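Local coordinates for protein subtilisin-like serine protease (PDB 1R6V) that degrades keratin into peptides as a subtilisin-like serine protease, allowing its bacterium to grow on native feathers, at residues 609-614 with 641-646; 618-623 with 635-640; 572-577 with 605-610. The protein carries 1 engineered substitution. All blocks are in the same frame, centred on the assembly; numbering follows the deposited sequence.

Contact 1: residues 609-614 with 641-646; sequences IQTLLP and GTTWTI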
loop_
_atom_site.group_PDB
_atom_site.type_symbol
_atom_site.label_atom_id
_atom_site.label_comp_id
_atom_site.label_asym_id
_atom_site.label_seq_id
_atom_site.Cartn_x
_atom_site.Cartn_y
_atom_site.Cartn_z
ATOM N N ILE A 609 -36.176 4.456 20.817
ATOM C CA ILE A 609 -37.323 4.963 21.530
ATOM C C ILE A 609 -37.531 4.045 22.728
ATOM O O ILE A 609 -37.373 2.826 22.626
ATOM C CB ILE A 609 -38.576 4.974 20.630
ATOM C CG1 ILE A 609 -38.382 6.015 19.526
ATOM C CG2 ILE A 609 -39.816 5.295 21.450
ATOM C CD1 ILE A 609 -39.553 6.222 18.646
ATOM N N GLN A 610 -37.824 4.647 23.870
ATOM C CA GLN A 610 -38.093 3.882 25.081
ATOM C C GLN A 610 -39.385 4.409 25.702
ATOM O O GLN A 610 -39.748 5.569 25.521
ATOM C CB GLN A 610 -36.948 4.014 26.089
ATOM C CG GLN A 610 -36.670 5.429 26.570
ATOM C CD GLN A 610 -35.678 5.467 27.732
ATOM O OE1 GLN A 610 -36.057 5.674 28.892
ATOM N NE2 GLN A 610 -34.403 5.254 27.421
ATOM N N THR A 611 -40.073 3.534 26.422
ATOM C CA THR A 611 -41.320 3.884 27.099
ATOM C C THR A 611 -41.250 3.271 28.497
ATOM O O THR A 611 -40.637 2.222 28.678
ATOM C CB THR A 611 -42.536 3.313 26.344
ATOM O OG1 THR A 611 -43.731 3.563 27.097
ATOM C CG2 THR A 611 -42.372 1.822 26.138
ATOM N N LEU A 612 -41.877 3.922 29.477
ATOM C CA LEU A 612 -41.858 3.446 30.861
ATOM C C LEU A 612 -42.578 2.106 31.011
ATOM O O LEU A 612 -42.126 1.227 31.747
ATOM C CB LEU A 612 -42.498 4.489 31.788
ATOM C CG LEU A 612 -42.258 4.336 33.298
ATOM C CD1 LEU A 612 -40.773 4.505 33.597
ATOM C CD2 LEU A 612 -43.064 5.380 34.064
ATOM N N LEU A 613 -43.696 1.954 30.310
ATOM C CA LEU A 613 -44.476 0.721 30.366
ATOM C C LEU A 613 -44.430 -0.009 29.029
ATOM O O LEU A 613 -44.370 0.614 27.973
ATOM C CB LEU A 613 -45.927 1.035 30.738
ATOM C CG LEU A 613 -46.134 1.734 32.089
ATOM C CD1 LEU A 613 -47.598 2.105 32.254
ATOM C CD2 LEU A 613 -45.681 0.814 33.222
ATOM N N PRO A 614 -44.454 -1.348 29.059
ATOM C CA PRO A 614 -44.411 -2.171 27.849
ATOM C C PRO A 614 -45.566 -1.903 26.897
ATOM O O PRO A 614 -46.686 -1.635 27.326
ATOM C CB PRO A 614 -44.432 -3.593 28.398
ATOM C CG PRO A 614 -45.208 -3.450 29.667
ATOM C CD PRO A 614 -44.630 -2.191 30.255
ATOM N N GLY A 641 -45.053 -5.953 24.538
ATOM C CA GLY A 641 -44.348 -6.517 25.674
ATOM C C GLY A 641 -42.972 -5.930 25.916
ATOM O O GLY A 641 -42.343 -6.256 26.921
ATOM N N THR A 642 -42.501 -5.067 25.015
ATOM C CA THR A 642 -41.181 -4.456 25.168
ATOM C C THR A 642 -41.287 -2.967 25.493
ATOM O O THR A 642 -42.331 -2.354 25.287
ATOM C CB THR A 642 -40.320 -4.634 23.897
ATOM O OG1 THR A 642 -40.842 -3.821 22.840
ATOM C CG2 THR A 642 -40.324 -6.088 23.450
ATOM N N THR A 643 -40.197 -2.392 25.998
ATOM C CA THR A 643 -40.170 -0.985 26.374
ATOM C C THR A 643 -39.192 -0.152 25.553
ATOM O O THR A 643 -38.994 1.022 25.840
ATOM C CB THR A 643 -39.792 -0.821 27.849
ATOM O OG1 THR A 643 -38.591 -1.560 28.106
ATOM C CG2 THR A 643 -40.906 -1.339 28.750
ATOM N N TRP A 644 -38.578 -0.751 24.544
ATOM C CA TRP A 644 -37.643 0.007 23.713
ATOM C C TRP A 644 -37.368 -0.643 22.374
ATOM O O TRP A 644 -37.506 -1.856 22.210
ATOM C CB TRP A 644 -36.307 0.205 24.446
ATOM C CG TRP A 644 -35.535 -1.067 24.672
ATOM C CD1 TRP A 644 -35.763 -2.004 25.641
ATOM C CD2 TRP A 644 -34.443 -1.565 23.883
ATOM N NE1 TRP A 644 -34.885 -3.053 25.505
ATOM C CE2 TRP A 644 -34.066 -2.814 24.435
ATOM C CE3 TRP A 644 -33.749 -1.081 22.766
ATOM C CZ2 TRP A 644 -33.023 -3.589 23.905
ATOM C CZ3 TRP A 644 -32.707 -1.854 22.236
ATOM C CH2 TRP A 644 -32.356 -3.096 22.810
ATOM N N THR A 645 -36.993 0.172 21.397
ATOM C CA THR A 645 -36.641 -0.363 20.100
ATOM C C THR A 645 -35.699 0.608 19.408
ATOM O O THR A 645 -35.513 1.730 19.874
ATOM C CB THR A 645 -37.880 -0.633 19.212
ATOM O OG1 THR A 645 -37.470 -1.385 18.070
ATOM C CG2 THR A 645 -38.535 0.673 18.750
ATOM N N ILE A 646 -35.094 0.153 18.317
ATOM C CA ILE A 646 -34.160 0.969 17.540
ATOM C C ILE A 646 -34.837 1.355 16.225
ATOM O O ILE A 646 -35.596 0.577 15.662
ATOM C CB ILE A 646 -32.849 0.185 17.216
ATOM C CG1 ILE A 646 -32.134 -0.205 18.511
ATOM C CG2 ILE A 646 -31.912 1.045 16.379
ATOM C CD1 ILE A 646 -32.721 -1.408 19.176
#
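Ile609 and Gln610 pair with Thr645 and Trp644 in a short antiparallel ladder that runs out into loops within the second beta-sandwich domain, its centre about 47 Å from the centre of the chain. Ile609 and Thr645 form a hydrogen-bonded pair, Ile609 N reaching Thr645 O at 3.0 Å and Thr645 N reaching Ile609 O at 2.9 Å. At the non-hydrogen-bonded pair of Gln610 and Trp644, Trp644 CA gives a CA-H...O contact of 3.0 Å to Ile609 O. One further bond, Thr611 N to Thr643 O at 2.8 Å, joins the loop residues just past the ladder.

There Thr643 CB lies 3.3 Å from Thr611 O. The Thr643 methyl rests against Thr611 O and Pro614, with Thr643 CG2 3.6 Å from Pro614 N; a chi1 of 51° sets Thr643 OG1 between its own backbone N and carbonyl carbon. Pro614 CB meets Gly641 O at 3.7 Å. Gly641 has phi 86°, a conformation in which a side chain would press on the preceding carbonyl oxygen.

Thr611 OG1 bonds to Lys570 O, while Thr645 OG1 bonds to Val637 O and thus reaches toward strand 630-638. Strand 604-610 pairs with strand 573-577 as well as with 644-647.

Contact 2: residues 618-623 with 635-640; sequences DITIQG and YGVLKA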
loop_
_atom_site.group_PDB
_atom_site.type_symbol
_atom_site.label_atom_id
_atom_site.label_comp_id
_atom_site.label_asym_id
_atom_site.label_seq_id
_atom_site.Cartn_x
_atom_site.Cartn_y
_atom_site.Cartn_z
ATOM N N ASP A 618 -47.923 -4.288 18.954
ATOM C CA ASP A 618 -46.813 -3.863 18.096
ATOM C C ASP A 618 -47.133 -2.485 17.550
ATOM O O ASP A 618 -48.273 -2.199 17.180
ATOM C CB ASP A 618 -46.633 -4.801 16.899
ATOM C CG ASP A 618 -45.808 -6.024 17.221
ATOM O OD1 ASP A 618 -45.550 -6.283 18.413
ATOM O OD2 ASP A 618 -45.423 -6.737 16.269
ATOM N N ILE A 619 -46.132 -1.620 17.510
ATOM C CA ILE A 619 -46.339 -0.302 16.952
ATOM C C ILE A 619 -45.135 0.059 16.103
ATOM O O ILE A 619 -43.991 -0.000 16.566
ATOM C CB ILE A 619 -46.577 0.760 18.055
ATOM C CG1 ILE A 619 -46.839 2.120 17.412
ATOM C CG2 ILE A 619 -45.373 0.854 18.981
ATOM C CD1 ILE A 619 -47.408 3.138 18.392
ATOM N N THR A 620 -45.394 0.386 14.843
ATOM C CA THR A 620 -44.327 0.778 13.936
ATOM C C THR A 620 -44.125 2.275 14.090
ATOM O O THR A 620 -45.079 3.046 14.034
ATOM C CB THR A 620 -44.677 0.456 12.480
ATOM O OG1 THR A 620 -44.695 -0.964 12.303
ATOM C CG2 THR A 620 -43.647 1.076 11.536
ATOM N N ILE A 621 -42.881 2.688 14.308
ATOM C CA ILE A 621 -42.568 4.097 14.477
ATOM C C ILE A 621 -41.800 4.527 13.236
ATOM O O ILE A 621 -40.854 3.858 12.831
ATOM C CB ILE A 621 -41.723 4.299 15.742
ATOM C CG1 ILE A 621 -42.467 3.684 16.932
ATOM C CG2 ILE A 621 -41.435 5.771 15.952
ATOM C CD1 ILE A 621 -41.690 3.670 18.230
ATOM N N GLN A 622 -42.216 5.629 12.619
ATOM C CA GLN A 622 -41.563 6.092 11.399
ATOM C C GLN A 622 -41.075 7.530 11.517
ATOM O O GLN A 622 -41.613 8.309 12.287
ATOM C CB GLN A 622 -42.540 5.980 10.224
ATOM C CG GLN A 622 -42.918 4.553 9.844
ATOM C CD GLN A 622 -44.040 4.496 8.821
ATOM O OE1 GLN A 622 -45.205 4.672 9.155
ATOM N NE2 GLN A 622 -43.685 4.262 7.566
ATOM N N GLY A 623 -40.055 7.878 10.743
ATOM C CA GLY A 623 -39.546 9.236 10.800
ATOM C C GLY A 623 -38.711 9.550 9.579
ATOM O O GLY A 623 -38.649 8.760 8.636
ATOM N N TYR A 635 -37.422 3.709 10.193
ATOM C CA TYR A 635 -38.541 3.118 10.903
ATOM C C TYR A 635 -38.032 2.016 11.806
ATOM O O TYR A 635 -36.867 1.615 11.735
ATOM C CB TYR A 635 -39.582 2.564 9.914
ATOM C CG TYR A 635 -39.142 1.340 9.150
ATOM C CD1 TYR A 635 -39.544 0.060 9.542
ATOM C CD2 TYR A 635 -38.294 1.454 8.052
ATOM C CE1 TYR A 635 -39.110 -1.066 8.860
ATOM C CE2 TYR A 635 -37.854 0.337 7.369
ATOM C CZ TYR A 635 -38.261 -0.915 7.775
ATOM O OH TYR A 635 -37.795 -2.009 7.086
ATOM N N GLY A 636 -38.918 1.537 12.663
ATOM C CA GLY A 636 -38.575 0.468 13.577
ATOM C C GLY A 636 -39.889 -0.025 14.132
ATOM O O GLY A 636 -40.926 0.593 13.907
ATOM N N VAL A 637 -39.856 -1.128 14.860
ATOM C CA VAL A 637 -41.075 -1.667 15.422
ATOM C C VAL A 637 -40.879 -1.875 16.911
ATOM O O VAL A 637 -39.905 -2.500 17.325
ATOM C CB VAL A 637 -41.432 -3.023 14.772
ATOM C CG1 VAL A 637 -42.707 -3.578 15.400
ATOM C CG2 VAL A 637 -41.610 -2.853 13.254
ATOM N N LEU A 638 -41.777 -1.314 17.710
ATOM C CA LEU A 638 -41.729 -1.491 19.157
ATOM C C LEU A 638 -42.647 -2.689 19.351
ATOM O O LEU A 638 -43.869 -2.561 19.246
ATOM C CB LEU A 638 -42.292 -0.266 19.875
ATOM C CG LEU A 638 -42.394 -0.308 21.402
ATOM C CD1 LEU A 638 -40.994 -0.364 22.011
ATOM C CD2 LEU A 638 -43.133 0.920 21.891
ATOM N N LYS A 639 -42.058 -3.857 19.597
ATOM C CA LYS A 639 -42.832 -5.086 19.764
ATOM C C LYS A 639 -43.652 -5.103 21.050
ATOM O O LYS A 639 -43.246 -4.549 22.072
ATOM C CB LYS A 639 -41.906 -6.308 19.712
ATOM C CG LYS A 639 -41.286 -6.573 18.339
ATOM C CD LYS A 639 -40.468 -7.868 18.332
ATOM C CE LYS A 639 -39.815 -8.133 16.969
ATOM N NZ LYS A 639 -39.095 -9.444 16.928
ATOM N N ALA A 640 -44.829 -5.720 20.999
ATOM C CA ALA A 640 -45.657 -5.772 22.196
ATOM C C ALA A 640 -44.855 -6.431 23.315
ATOM O O ALA A 640 -44.061 -7.338 23.069
ATOM C CB ALA A 640 -46.934 -6.558 21.924
#
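From Ile619 opposite Leu638 to Gln622 opposite Tyr635, two antiparallel strands run with 155° between their directions, joined by paired backbone bonds between Ile619 and Leu638 and between Ile621 and Gly636. At the open end of this hairpin a side chain takes over from the backbone: Asp618 OD1 accepts Ala640 N at 2.7 Å, met nearly along the carboxylate C-O axis. The carboxylate thus adds one side-chain bond beyond the last backbone pair; chi1 of -84° places Asp618 CG beside its own backbone N. Lys639 NZ stays 6.9 Å from Asp618 OD2, so any attraction between the charges is probably weak.

Ile619 and Leu638 lie side by side on one face, and Ile619 CG2 is pressed against Leu638 CB at 3.4 Å, tighter than usual for carbons. Ile621 CD1 adds a looser touch on Leu638 CB at 4.3 Å; opposite Ile621, Gly636 brings no side chain to this face. On the other, more exposed face Thr620 OG1 meets Val637 CG2 at 3.7 Å, and the Gln622 and Tyr635 side chains cross, Gln622 CG 3.9 Å from Tyr635 CB.

The isoleucine face turns inward, Ile619 and Ile621 resting on Leu566 and Ile621 also on Ile647. Strand 619-627 pairs on its other side with 558-562, while 630-638 is an outermost strand of this sheet.

Contact 3: residues 572-577 with 605-610; sequences PQFVVV and ISFGIQ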
loop_
_atom_site.group_PDB
_atom_site.type_symbol
_atom_site.label_atom_id
_atom_site.label_comp_id
_atom_site.label_asym_id
_atom_site.label_seq_id
_atom_site.Cartn_x
_atom_site.Cartn_y
_atom_site.Cartn_z
ATOM N N PRO A 572 -43.109 8.347 26.308
ATOM C CA PRO A 572 -42.183 7.946 25.247
ATOM C C PRO A 572 -41.021 8.938 25.127
ATOM O O PRO A 572 -41.206 10.154 25.209
ATOM C CB PRO A 572 -43.073 7.940 24.003
ATOM C CG PRO A 572 -44.043 9.055 24.293
ATOM C CD PRO A 572 -44.398 8.798 25.747
ATOM N N GLN A 573 -39.814 8.417 24.948
ATOM C CA GLN A 573 -38.669 9.291 24.801
ATOM C C GLN A 573 -37.802 8.871 23.629
ATOM O O GLN A 573 -37.669 7.683 23.333
ATOM C CB GLN A 573 -37.808 9.300 26.067
ATOM C CG GLN A 573 -38.512 9.780 27.315
ATOM C CD GLN A 573 -37.548 10.004 28.455
ATOM O OE1 GLN A 573 -36.763 10.957 28.436
ATOM N NE2 GLN A 573 -37.586 9.120 29.454
ATOM N N PHE A 574 -37.241 9.872 22.961
ATOM C CA PHE A 574 -36.329 9.684 21.843
ATOM C C PHE A 574 -34.966 9.589 22.504
ATOM O O PHE A 574 -34.619 10.413 23.349
ATOM C CB PHE A 574 -36.372 10.895 20.910
ATOM C CG PHE A 574 -35.232 10.953 19.923
ATOM C CD1 PHE A 574 -34.863 9.830 19.183
ATOM C CD2 PHE A 574 -34.559 12.148 19.703
ATOM C CE1 PHE A 574 -33.843 9.895 18.232
ATOM C CE2 PHE A 574 -33.535 12.225 18.753
ATOM C CZ PHE A 574 -33.180 11.094 18.017
ATOM N N VAL A 575 -34.203 8.576 22.122
ATOM C CA VAL A 575 -32.895 8.352 22.708
ATOM C C VAL A 575 -31.807 8.203 21.673
ATOM O O VAL A 575 -31.992 7.528 20.666
ATOM C CB VAL A 575 -32.898 7.070 23.547
ATOM C CG1 VAL A 575 -31.595 6.954 24.337
ATOM C CG2 VAL A 575 -34.100 7.073 24.482
ATOM N N VAL A 576 -30.672 8.841 21.931
ATOM C CA VAL A 576 -29.517 8.736 21.045
ATOM C C VAL A 576 -28.610 7.770 21.795
ATOM O O VAL A 576 -28.171 8.046 22.918
ATOM C CB VAL A 576 -28.833 10.095 20.852
ATOM C CG1 VAL A 576 -27.594 9.927 19.992
ATOM C CG2 VAL A 576 -29.799 11.066 20.193
ATOM N N VAL A 577 -28.339 6.630 21.182
ATOM C CA VAL A 577 -27.564 5.601 21.851
ATOM C C VAL A 577 -26.331 5.130 21.093
ATOM O O VAL A 577 -26.212 5.319 19.884
ATOM C CB VAL A 577 -28.500 4.390 22.165
ATOM C CG1 VAL A 577 -28.992 3.755 20.878
ATOM C CG2 VAL A 577 -27.809 3.376 23.035
ATOM N N ILE A 605 -23.623 7.151 16.030
ATOM C CA ILE A 605 -24.759 6.935 16.913
ATOM C C ILE A 605 -25.876 6.129 16.287
ATOM O O ILE A 605 -25.880 5.883 15.081
ATOM C CB ILE A 605 -25.369 8.293 17.368
ATOM C CG1 ILE A 605 -25.836 9.094 16.146
ATOM C CG2 ILE A 605 -24.347 9.094 18.178
ATOM C CD1 ILE A 605 -26.483 10.449 16.473
ATOM N N SER A 606 -26.812 5.711 17.138
ATOM C CA SER A 606 -28.006 4.989 16.714
ATOM C C SER A 606 -29.176 5.687 17.411
ATOM O O SER A 606 -28.994 6.359 18.434
ATOM C CB SER A 606 -27.953 3.504 17.118
ATOM O OG SER A 606 -26.890 2.839 16.449
ATOM N N PHE A 607 -30.373 5.523 16.853
ATOM C CA PHE A 607 -31.576 6.168 17.385
ATOM C C PHE A 607 -32.541 5.154 17.964
ATOM O O PHE A 607 -32.744 4.094 17.397
ATOM C CB PHE A 607 -32.314 6.937 16.273
ATOM C CG PHE A 607 -31.447 7.900 15.511
ATOM C CD1 PHE A 607 -30.694 8.852 16.182
ATOM C CD2 PHE A 607 -31.416 7.878 14.116
ATOM C CE1 PHE A 607 -29.924 9.778 15.485
ATOM C CE2 PHE A 607 -30.649 8.799 13.405
ATOM C CZ PHE A 607 -29.900 9.752 14.094
ATOM N N GLY A 608 -33.140 5.483 19.093
ATOM C CA GLY A 608 -34.089 4.550 19.665
ATOM C C GLY A 608 -35.236 5.257 20.342
ATOM O O GLY A 608 -35.284 6.484 20.432
ATOM N N ILE A 609 -36.176 4.456 20.817
ATOM C CA ILE A 609 -37.323 4.963 21.530
ATOM C C ILE A 609 -37.531 4.045 22.728
ATOM O O ILE A 609 -37.373 2.826 22.626
ATOM C CB ILE A 609 -38.576 4.974 20.630
ATOM C CG1 ILE A 609 -38.382 6.015 19.526
ATOM C CG2 ILE A 609 -39.816 5.295 21.450
ATOM C CD1 ILE A 609 -39.553 6.222 18.646
ATOM N N GLN A 610 -37.824 4.647 23.870
ATOM C CA GLN A 610 -38.093 3.882 25.081
ATOM C C GLN A 610 -39.385 4.409 25.702
ATOM O O GLN A 610 -39.748 5.569 25.521
ATOM C CB GLN A 610 -36.948 4.014 26.089
ATOM C CG GLN A 610 -36.670 5.429 26.570
ATOM C CD GLN A 610 -35.678 5.467 27.732
ATOM O OE1 GLN A 610 -36.057 5.674 28.892
ATOM N NE2 GLN A 610 -34.403 5.254 27.421
#
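The Phe574 ring receives Phe607 at its edge, with Phe607 CB in the ring plane and Phe607 CD1 3.8 Å from Phe574 CZ. The two rings lie side by side with planes at 46°, an oblique pairing. Each has a further aromatic partner: Phe607 stacks with Trp666, and Phe574 meets Phe562 edge-to-face. Phe574 CD1 lies 3.6 Å from Gly608 O.

These phenylalanines and Ile609 lie on the inner face of an antiparallel sheet in the beta-sandwich, facing strands 558-562 and 619-627, where bulky apolar residues fill the interior. Six backbone bonds join strands 573-577 and 605-610; the one from Val575 N comes from above the plane of the Gly608 carbonyl. Gly608 adds no side chain beside Val575 on the opposite face, which also carries Gln573.

On that face Gln610 crosses Val575 at about a right angle, its chain packing with Gln610 CG 3.7 Å from Val575 CG2 and 4.1 Å from Gln573 CB. An alanine here would remove the CG that packs on Val575 CG2 and Gln573 CB, and would probably open a gap between them. Near the other end, Val577 CG1 meets Ser606 CB at 3.9 Å, while Ser606 OG bonds to Val664 O.

Overall arrangement
All three contacts belong to the second beta-sandwich domain, a region that may help meet substrate and lies away from the active site and the calcium. Contacts 1 and 3 share strand 604-610, which lies between strands 644-647 and 573-577 in one sheet; their centres are about 10 Å apart. Contact 2 is a hairpin of the facing sheet, its centre about 10 Å from that of contact 1 and about 12 Å from that of contact 3. Along the chain contact 3 closes first, then contact 2 is nested inside the loop that contact 1 closes. Ile609 CD1 packs against Ile621 CG2 at 3.3 Å, joining the two layers of the sandwich.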